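Local coordinates for protein aclacinomycin oxidoreductase (AknOx) (Streptomyces galilaeus, PDB 2IPI) that oxidises the terminal sugar of aclacinomycin N and then of aclacinomycin A in two successive oxygen-dependent steps, using a bicovalently attached FAD, at residues L260-F265 with Q376-Y381. Numbering follows the deposited sequence.
Sequences LTEEAF and QAATLY
Tyr381 reaches from helix 374-385 to the first turn of helix 262-278 and meets Phe265 there in an offset edge-to-face pair. The edge of the tyrosine is turned toward the phenylalanine face, with centroids 5.2 Å apart and ring planes at 66°. The closest approach in this pair is tight: Tyr381 CD1 lies 3.3 Å from Phe265 CG and also touches Phe265 CB. CG of the tyrosine stands anti to the backbone N (chi1 -176°), continuing a side chain whose CB already points toward segment 260-265. A CH-pi contact joins the same ring to Glu262, whose CA sits 3.5 Å above the ring centre, only 10° off the normal. From there the glutamate chain crosses the ring obliquely, Glu262 CG packing 3.3 Å from Tyr381 CD2, and bends at chi2; Glu262 OE1 ends 3.9 Å from Ala378 CB. Both helices belong to the substrate-binding half of this FAD-linked oxidase, where helices pack against a seven-stranded antiparallel sheet, and the contact lies away from the active site. Trp257 also meets the Tyr381 ring, and the tyrosine side chain touches Arg298. At the edge of the Phe265 ring, near its plane, CE2 packs on Leu380 CB at 4.0 Å, and the carbonyl oxygen Ala377 O lies close by. The polar link is slight: Tyr381 OH donates a weak hydrogen bond of 3.4 Å to Leu260 O, just ahead of the helix start, where Thr261 occupies the N-cap position.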
loop_
_atom_site.group_PDB
_atom_site.type_symbol
_atom_site.label_atom_id
_atom_site.label_comp_id
_atom_site.label_asym_id
_atom_site.label_seq_id
_atom_site.Cartn_x
_atom_site.Cartn_y
_atom_site.Cartn_z
ATOM N N LEU A 260 31.365 4.897 -0.528
ATOM C CA LEU A 260 30.477 5.418 -1.555
ATOM C C LEU A 260 30.837 6.860 -1.900
ATOM O O LEU A 260 31.053 7.682 -1.014
ATOM C CB LEU A 260 29.012 5.323 -1.115
ATOM C CG LEU A 260 28.420 3.915 -1.291
ATOM C CD1 LEU A 260 27.028 3.844 -0.685
ATOM C CD2 LEU A 260 28.416 3.536 -2.764
ATOM N N THR A 261 30.889 7.103 -3.197
ATOM C CA THR A 261 31.168 8.412 -3.769
ATOM C C THR A 261 29.917 8.915 -4.475
ATOM O O THR A 261 29.054 8.095 -4.815
ATOM C CB THR A 261 32.343 8.387 -4.768
ATOM O OG1 THR A 261 33.190 7.250 -4.543
ATOM C CG2 THR A 261 33.199 9.630 -4.567
ATOM N N GLU A 262 29.816 10.223 -4.696
ATOM C CA GLU A 262 28.655 10.714 -5.438
ATOM C C GLU A 262 28.604 10.018 -6.792
ATOM O O GLU A 262 27.546 9.563 -7.247
ATOM C CB GLU A 262 28.695 12.234 -5.590
ATOM C CG GLU A 262 27.305 12.773 -5.908
ATOM C CD GLU A 262 27.325 14.006 -6.774
ATOM O OE1 GLU A 262 26.511 14.074 -7.720
ATOM O OE2 GLU A 262 28.149 14.900 -6.486
ATOM N N GLU A 263 29.779 9.942 -7.418
ATOM C CA GLU A 263 29.849 9.282 -8.715
ATOM C C GLU A 263 29.421 7.817 -8.670
ATOM O O GLU A 263 28.647 7.386 -9.534
ATOM C CB GLU A 263 31.255 9.346 -9.335
ATOM C CG GLU A 263 32.348 9.985 -8.522
ATOM C CD GLU A 263 33.250 10.920 -9.297
ATOM O OE1 GLU A 263 33.879 10.453 -10.276
ATOM O OE2 GLU A 263 33.337 12.121 -8.946
ATOM N N ALA A 264 29.905 7.003 -7.733
ATOM C CA ALA A 264 29.487 5.596 -7.751
ATOM C C ALA A 264 28.004 5.458 -7.395
ATOM O O ALA A 264 27.313 4.652 -8.027
ATOM C CB ALA A 264 30.317 4.733 -6.824
ATOM N N PHE A 265 27.492 6.199 -6.417
ATOM C CA PHE A 265 26.066 6.146 -6.065
ATOM C C PHE A 265 25.212 6.352 -7.310
ATOM O O PHE A 265 24.252 5.626 -7.560
ATOM C CB PHE A 265 25.746 7.206 -5.018
ATOM C CG PHE A 265 24.315 7.356 -4.536
ATOM C CD1 PHE A 265 23.879 6.667 -3.412
ATOM C CD2 PHE A 265 23.416 8.187 -5.188
ATOM C CE1 PHE A 265 22.581 6.798 -2.942
ATOM C CE2 PHE A 265 22.111 8.315 -4.732
ATOM C CZ PHE A 265 21.694 7.610 -3.616
ATOM N N GLN A 376 18.130 14.539 -10.464
ATOM C CA GLN A 376 17.384 13.929 -9.360
ATOM C C GLN A 376 18.276 12.964 -8.589
ATOM O O GLN A 376 18.310 12.963 -7.360
ATOM C CB GLN A 376 16.124 13.240 -9.885
ATOM C CG GLN A 376 14.998 14.206 -10.246
ATOM C CD GLN A 376 13.915 13.573 -11.098
ATOM O OE1 GLN A 376 12.726 13.745 -10.792
ATOM N NE2 GLN A 376 14.298 12.859 -12.147
ATOM N N ALA A 377 19.038 12.135 -9.293
ATOM C CA ALA A 377 19.982 11.232 -8.643
ATOM C C ALA A 377 20.906 11.998 -7.694
ATOM O O ALA A 377 21.262 11.496 -6.629
ATOM C CB ALA A 377 20.794 10.490 -9.686
ATOM N N ALA A 378 21.250 13.211 -8.124
ATOM C CA ALA A 378 22.197 14.042 -7.386
ATOM C C ALA A 378 21.551 14.685 -6.166
ATOM O O ALA A 378 22.235 14.868 -5.154
ATOM C CB ALA A 378 22.789 15.100 -8.301
ATOM N N THR A 379 20.275 15.028 -6.278
ATOM C CA THR A 379 19.436 15.517 -5.188
ATOM C C THR A 379 19.390 14.458 -4.091
ATOM O O THR A 379 19.558 14.734 -2.903
ATOM C CB THR A 379 18.004 15.829 -5.662
ATOM O OG1 THR A 379 18.007 16.984 -6.517
ATOM C CG2 THR A 379 17.093 16.160 -4.494
ATOM N N LEU A 380 19.173 13.229 -4.547
ATOM C CA LEU A 380 19.154 12.033 -3.730
ATOM C C LEU A 380 20.452 11.906 -2.942
ATOM O O LEU A 380 20.449 11.886 -1.710
ATOM C CB LEU A 380 18.953 10.794 -4.611
ATOM C CG LEU A 380 17.699 9.950 -4.379
ATOM C CD1 LEU A 380 16.672 10.685 -3.540
ATOM C CD2 LEU A 380 17.083 9.531 -5.704
ATOM N N TYR A 381 21.580 11.828 -3.643
ATOM C CA TYR A 381 22.851 11.653 -2.943
ATOM C C TYR A 381 23.096 12.758 -1.922
ATOM O O TYR A 381 23.437 12.467 -0.770
ATOM C CB TYR A 381 24.022 11.572 -3.933
ATOM C CG TYR A 381 25.348 11.291 -3.252
ATOM C CD1 TYR A 381 25.729 9.974 -3.017
ATOM C CD2 TYR A 381 26.213 12.292 -2.846
ATOM C CE1 TYR A 381 26.927 9.686 -2.397
ATOM C CE2 TYR A 381 27.419 12.012 -2.230
ATOM C CZ TYR A 381 27.772 10.700 -2.009
ATOM O OH TYR A 381 28.963 10.386 -1.396
#